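Local coordinates for AOC_like domain-containing protein (Frankia sp. Cc1.17, PDB 7DVI) that catalyses an exo-selective intermolecular Diels-Alder reaction, and has the fold of the allene oxide cyclase-like barrel proteins, at residues A42-D54 / G65-K77. Numbering follows the deposited sequence.
Sequences ADPQVGQIGSYYD and GITIGRYEIRYKK. With EDO (1,2-ethanediol), chain G; EDO (1,2-ethanediol), chain D; EDO (1,2-ethanediol), chain F.
Gly50, Tyr52 and Asp54 pair with Tyr71, Gly69 and Thr67 as hydrogen-bonded pairs of an antiparallel beta hairpin. The strand segments run at 166° to each other, with axes 4.6 Å apart at closest approach. Each pair is closed by two backbone bonds, such as Tyr71 N to Gly50 O at 2.8 Å. Just before strand 49-54, a type II turn from Gln45 to Gln48 keeps hold of the partner through Gly47 N to Ile73 O and Ile73 N to Gln48 O.

Two tyrosines each cross to a glycine on the opposite strand. Tyr52 CG sits between its backbone N and carbonyl carbon (chi1 61°), which lays the ring over Gly69; Gly69 CA is 4.0 Å from the ring centroid in a CH-pi contact. Tyr71 does the same in the reverse direction over Gly50. A CB on either glycine would clash with the tyrosine hydroxyl. The two rings also meet, Tyr52 CD2 to Tyr71 CD1 at 3.9 Å. With an alanine in place of Tyr52, Gly69 would probably lose its cover and Tyr71 its ring neighbour.

On the other face, Arg70 NH1 makes a salt bridge to Glu72 OE1 (3.0 Å), in the guanidinium plane. Ile49 lies over a face of that guanidinium. A 1,2-ethanediol, probably from crystallisation, bonds to both charged residues. In the loop leading into the turn, Pro44 O accepts a bond from NZ of the extended Lys76 at 2.9 Å. Ile73 CD1 packs on Pro44 CB, 3.8 Å away.

The hairpin forms two adjacent strands of the closed antiparallel barrel. Strand 22-37 flanks 49-57, where Gln32 bonds to Asp54. Strand 82-92 flanks 63-76, where Glu88 bonds to Thr67 and Tyr86 meets the Tyr71 ring.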
loop_
_atom_site.group_PDB
_atom_site.type_symbol
_atom_site.label_atom_id
_atom_site.label_comp_id
_atom_site.label_asym_id
_atom_site.label_seq_id
_atom_site.Cartn_x
_atom_site.Cartn_y
_atom_site.Cartn_z
ATOM N N ALA A 42 -21.957 0.128 12.661
ATOM C CA ALA A 42 -22.710 1.367 12.365
ATOM C C ALA A 42 -21.766 2.550 12.556
ATOM O O ALA A 42 -21.814 3.466 11.754
ATOM C CB ALA A 42 -23.939 1.451 13.249
ATOM N N ASP A 43 -20.915 2.473 13.575
ATOM C CA ASP A 43 -20.122 3.580 14.140
ATOM C C ASP A 43 -18.766 3.014 14.576
ATOM O O ASP A 43 -18.437 2.927 15.759
ATOM C CB ASP A 43 -20.874 4.219 15.305
ATOM C CG ASP A 43 -20.109 5.383 15.873
ATOM O OD1 ASP A 43 -19.276 5.965 15.122
ATOM O OD2 ASP A 43 -20.319 5.672 17.064
ATOM N N PRO A 44 -17.944 2.572 13.610
ATOM C CA PRO A 44 -16.631 1.980 13.926
ATOM C C PRO A 44 -15.669 2.897 14.701
ATOM O O PRO A 44 -15.505 4.060 14.421
ATOM C CB PRO A 44 -16.068 1.592 12.545
ATOM C CG PRO A 44 -16.893 2.411 11.542
ATOM C CD PRO A 44 -18.263 2.576 12.171
ATOM N N GLN A 45 -15.013 2.345 15.705
ATOM C CA GLN A 45 -14.016 3.088 16.497
ATOM C C GLN A 45 -12.591 2.561 16.230
ATOM O O GLN A 45 -12.369 1.292 16.151
ATOM C CB GLN A 45 -14.357 2.973 17.976
ATOM C CG GLN A 45 -15.851 3.203 18.228
ATOM C CD GLN A 45 -16.203 4.644 17.955
ATOM O OE1 GLN A 45 -15.576 5.528 18.507
ATOM N NE2 GLN A 45 -17.148 4.883 17.058
ATOM N N VAL A 46 -11.660 3.507 16.163
ATOM C CA VAL A 46 -10.208 3.239 15.959
ATOM C C VAL A 46 -9.798 2.164 16.947
ATOM O O VAL A 46 -10.068 2.302 18.157
ATOM C CB VAL A 46 -9.357 4.517 16.121
ATOM C CG1 VAL A 46 -7.871 4.194 16.203
ATOM C CG2 VAL A 46 -9.618 5.484 14.991
ATOM N N GLY A 47 -9.100 1.137 16.482
ATOM C CA GLY A 47 -8.563 0.106 17.381
ATOM C C GLY A 47 -9.441 -1.124 17.414
ATOM O O GLY A 47 -8.965 -2.138 17.907
ATOM N N GLN A 48 -10.679 -1.049 16.922
ATOM C CA GLN A 48 -11.531 -2.248 16.786
ATOM C C GLN A 48 -10.930 -3.160 15.676
ATOM O O GLN A 48 -10.439 -2.598 14.646
ATOM C CB GLN A 48 -12.959 -1.827 16.474
ATOM C CG GLN A 48 -13.605 -1.107 17.691
ATOM C CD GLN A 48 -15.050 -0.704 17.474
ATOM O OE1 GLN A 48 -15.518 -0.572 16.348
ATOM N NE2 GLN A 48 -15.767 -0.500 18.583
ATOM N N ILE A 49 -11.065 -4.474 15.848
ATOM C CA ILE A 49 -10.498 -5.494 14.910
ATOM C C ILE A 49 -11.523 -6.570 14.582
ATOM O O ILE A 49 -12.501 -6.760 15.338
ATOM C CB ILE A 49 -9.221 -6.118 15.517
ATOM C CG1 ILE A 49 -9.470 -7.025 16.718
ATOM C CG2 ILE A 49 -8.214 -5.039 15.859
ATOM C CD1 ILE A 49 -8.359 -8.063 16.948
ATOM N N GLY A 50 -11.231 -7.331 13.533
ATOM C CA GLY A 50 -11.900 -8.599 13.241
ATOM C C GLY A 50 -10.916 -9.553 12.595
ATOM O O GLY A 50 -9.902 -9.075 12.025
ATOM N N SER A 51 -11.194 -10.836 12.707
ATOM C CA SER A 51 -10.441 -11.923 12.037
ATOM C C SER A 51 -11.473 -12.774 11.309
ATOM O O SER A 51 -12.656 -12.909 11.800
ATOM C CB SER A 51 -9.640 -12.726 13.009
ATOM O OG SER A 51 -8.658 -11.934 13.669
ATOM N N TYR A 52 -11.051 -13.381 10.209
ATOM C CA TYR A 52 -11.972 -14.120 9.334
ATOM C C TYR A 52 -11.256 -15.265 8.619
ATOM O O TYR A 52 -10.020 -15.259 8.401
ATOM C CB TYR A 52 -12.626 -13.168 8.356
ATOM C CG TYR A 52 -11.674 -12.465 7.432
ATOM C CD1 TYR A 52 -11.227 -13.071 6.278
ATOM C CD2 TYR A 52 -11.172 -11.210 7.739
ATOM C CE1 TYR A 52 -10.327 -12.438 5.431
ATOM C CE2 TYR A 52 -10.274 -10.568 6.906
ATOM C CZ TYR A 52 -9.820 -11.201 5.761
ATOM O OH TYR A 52 -8.992 -10.550 4.890
ATOM N N TYR A 53 -12.084 -16.233 8.278
ATOM C CA TYR A 53 -11.766 -17.454 7.495
ATOM C C TYR A 53 -12.889 -17.613 6.484
ATOM O O TYR A 53 -14.065 -17.826 6.910
ATOM C CB TYR A 53 -11.589 -18.617 8.472
ATOM C CG TYR A 53 -11.726 -20.013 7.902
ATOM C CD1 TYR A 53 -11.346 -20.336 6.611
ATOM C CD2 TYR A 53 -12.227 -21.026 8.700
ATOM C CE1 TYR A 53 -11.492 -21.622 6.113
ATOM C CE2 TYR A 53 -12.371 -22.316 8.227
ATOM C CZ TYR A 53 -12.006 -22.612 6.929
ATOM O OH TYR A 53 -12.132 -23.899 6.506
ATOM N N ASP A 54 -12.545 -17.468 5.213
ATOM C CA ASP A 54 -13.477 -17.464 4.060
ATOM C C ASP A 54 -13.058 -18.578 3.122
ATOM O O ASP A 54 -11.863 -18.887 3.095
ATOM C CB ASP A 54 -13.423 -16.191 3.238
ATOM C CG ASP A 54 -13.965 -14.958 3.942
ATOM O OD1 ASP A 54 -14.427 -15.102 5.056
ATOM O OD2 ASP A 54 -13.944 -13.898 3.317
ATOM N N GLY A 65 -9.968 -22.037 -3.138
ATOM C CA GLY A 65 -9.199 -22.199 -1.901
ATOM C C GLY A 65 -9.820 -21.437 -0.749
ATOM O O GLY A 65 -11.070 -21.299 -0.700
ATOM N N ILE A 66 -8.960 -20.947 0.141
ATOM C CA ILE A 66 -9.380 -20.267 1.395
ATOM C C ILE A 66 -8.541 -18.986 1.569
ATOM O O ILE A 66 -7.453 -18.857 0.982
ATOM C CB ILE A 66 -9.288 -21.189 2.629
ATOM C CG1 ILE A 66 -7.840 -21.453 3.029
ATOM C CG2 ILE A 66 -10.086 -22.487 2.460
ATOM C CD1 ILE A 66 -7.639 -21.795 4.492
ATOM N N THR A 67 -9.040 -18.074 2.399
ATOM C CA THR A 67 -8.267 -16.932 2.923
ATOM C C THR A 67 -8.476 -16.848 4.432
ATOM O O THR A 67 -9.588 -17.115 4.960
ATOM C CB THR A 67 -8.566 -15.618 2.193
ATOM O OG1 THR A 67 -7.666 -14.684 2.806
ATOM C CG2 THR A 67 -9.999 -15.154 2.330
ATOM N N ILE A 68 -7.402 -16.540 5.120
ATOM C CA ILE A 68 -7.382 -16.317 6.576
ATOM C C ILE A 68 -6.765 -14.933 6.789
ATOM O O ILE A 68 -5.691 -14.663 6.215
ATOM C CB ILE A 68 -6.660 -17.450 7.313
ATOM C CG1 ILE A 68 -7.454 -18.763 7.214
ATOM C CG2 ILE A 68 -6.426 -17.044 8.756
ATOM C CD1 ILE A 68 -6.881 -19.908 7.994
ATOM N N GLY A 69 -7.447 -14.072 7.543
ATOM C CA GLY A 69 -6.997 -12.684 7.632
ATOM C C GLY A 69 -7.598 -11.911 8.792
ATOM O O GLY A 69 -8.316 -12.489 9.651
ATOM N N ARG A 70 -7.206 -10.655 8.861
ATOM C CA ARG A 70 -7.723 -9.770 9.942
ATOM C C ARG A 70 -7.795 -8.353 9.412
ATOM O O ARG A 70 -7.211 -8.033 8.301
ATOM C CB ARG A 70 -6.906 -9.994 11.213
ATOM C CG ARG A 70 -5.450 -9.533 11.166
ATOM C CD ARG A 70 -5.223 -8.114 11.654
ATOM N NE ARG A 70 -5.216 -8.106 13.113
ATOM C CZ ARG A 70 -5.038 -7.018 13.860
ATOM N NH1 ARG A 70 -4.942 -5.836 13.290
ATOM N NH2 ARG A 70 -4.994 -7.108 15.175
ATOM N N TYR A 71 -8.435 -7.478 10.193
ATOM C CA TYR A 71 -8.580 -6.057 9.798
ATOM C C TYR A 71 -8.731 -5.198 11.057
ATOM O O TYR A 71 -9.071 -5.718 12.111
ATOM C CB TYR A 71 -9.700 -5.910 8.778
ATOM C CG TYR A 71 -11.030 -6.335 9.313
ATOM C CD1 TYR A 71 -11.400 -7.676 9.339
ATOM C CD2 TYR A 71 -11.913 -5.402 9.859
ATOM C CE1 TYR A 71 -12.628 -8.070 9.860
ATOM C CE2 TYR A 71 -13.156 -5.785 10.352
ATOM C CZ TYR A 71 -13.494 -7.125 10.391
ATOM O OH TYR A 71 -14.703 -7.509 10.889
ATOM N N GLU A 72 -8.422 -3.920 10.926
ATOM C CA GLU A 72 -8.341 -2.999 12.078
ATOM C C GLU A 72 -8.788 -1.636 11.594
ATOM O O GLU A 72 -8.275 -1.161 10.540
ATOM C CB GLU A 72 -6.932 -2.923 12.633
ATOM C CG GLU A 72 -6.826 -2.027 13.842
ATOM C CD GLU A 72 -5.535 -2.129 14.605
ATOM O OE1 GLU A 72 -4.674 -2.978 14.221
ATOM O OE2 GLU A 72 -5.410 -1.423 15.632
ATOM N N ILE A 73 -9.716 -1.021 12.346
ATOM C CA ILE A 73 -10.080 0.398 12.082
ATOM C C ILE A 73 -8.878 1.226 12.493
ATOM O O ILE A 73 -8.486 1.140 13.678
ATOM C CB ILE A 73 -11.320 0.813 12.924
ATOM C CG1 ILE A 73 -12.492 -0.161 12.775
ATOM C CG2 ILE A 73 -11.688 2.244 12.584
ATOM C CD1 ILE A 73 -13.011 -0.323 11.365
ATOM N N ARG A 74 -8.283 2.021 11.615
ATOM C CA ARG A 74 -6.998 2.643 12.012
ATOM C C ARG A 74 -7.143 4.158 12.200
ATOM O O ARG A 74 -6.463 4.721 13.055
ATOM C CB ARG A 74 -5.906 2.319 10.982
ATOM C CG ARG A 74 -5.420 0.879 11.057
ATOM C CD ARG A 74 -4.567 0.634 12.285
ATOM N NE ARG A 74 -3.297 1.308 12.074
ATOM C CZ ARG A 74 -2.294 0.868 11.293
ATOM N NH1 ARG A 74 -2.327 -0.329 10.704
ATOM N NH2 ARG A 74 -1.256 1.665 11.095
ATOM N N TYR A 75 -7.885 4.818 11.364
ATOM C CA TYR A 75 -8.038 6.292 11.471
ATOM C C TYR A 75 -9.231 6.773 10.659
ATOM O O TYR A 75 -9.706 6.025 9.779
ATOM C CB TYR A 75 -6.769 7.025 11.022
ATOM C CG TYR A 75 -6.371 6.890 9.564
ATOM C CD1 TYR A 75 -5.472 5.920 9.134
ATOM C CD2 TYR A 75 -6.771 7.829 8.635
ATOM C CE1 TYR A 75 -5.045 5.852 7.816
ATOM C CE2 TYR A 75 -6.364 7.782 7.317
ATOM C CZ TYR A 75 -5.498 6.778 6.900
ATOM O OH TYR A 75 -5.148 6.800 5.585
ATOM N N LYS A 76 -9.690 8.003 10.975
ATOM C CA LYS A 76 -10.823 8.660 10.279
ATOM C C LYS A 76 -10.314 9.947 9.629
ATOM O O LYS A 76 -9.410 10.616 10.151
ATOM C CB LYS A 76 -12.005 8.875 11.230
ATOM C CG LYS A 76 -12.540 7.602 11.864
ATOM C CD LYS A 76 -13.764 7.807 12.743
ATOM C CE LYS A 76 -13.870 6.811 13.884
ATOM N NZ LYS A 76 -15.159 6.928 14.611
ATOM N N LYS A 77 -10.837 10.228 8.464
ATOM C CA LYS A 77 -10.493 11.466 7.759
ATOM C C LYS A 77 -11.582 12.526 8.001
ATOM O O LYS A 77 -12.750 12.154 8.243
ATOM C CB LYS A 77 -10.361 11.139 6.281
ATOM C CG LYS A 77 -9.106 10.313 5.993
ATOM C CD LYS A 77 -8.403 10.721 4.751
ATOM C CE LYS A 77 -9.196 10.302 3.550
ATOM N NZ LYS A 77 -8.622 10.925 2.342
HETATM C C1 EDO G . -3.300 -4.734 17.488
HETATM O O1 EDO G . -4.639 -4.862 16.977
HETATM C C2 EDO G . -2.483 -3.575 16.967
HETATM O O2 EDO G . -2.484 -3.357 15.522
HETATM C C1 EDO D . -4.218 5.373 2.881
HETATM O O1 EDO D . -4.109 5.209 1.507
HETATM C C2 EDO D . -2.924 5.793 3.423
HETATM O O2 EDO D . -2.858 5.785 4.846
HETATM C C1 EDO F . 0.452 0.912 7.376
HETATM O O1 EDO F . 0.984 1.763 8.347
HETATM C C2 EDO F . 0.571 -0.485 7.840
HETATM O O2 EDO F . -0.014 -0.665 9.096
HETATM O O HOH W 1 -17.262 5.927 13.196
HETATM O O HOH W 2 -6.131 -2.751 17.951
#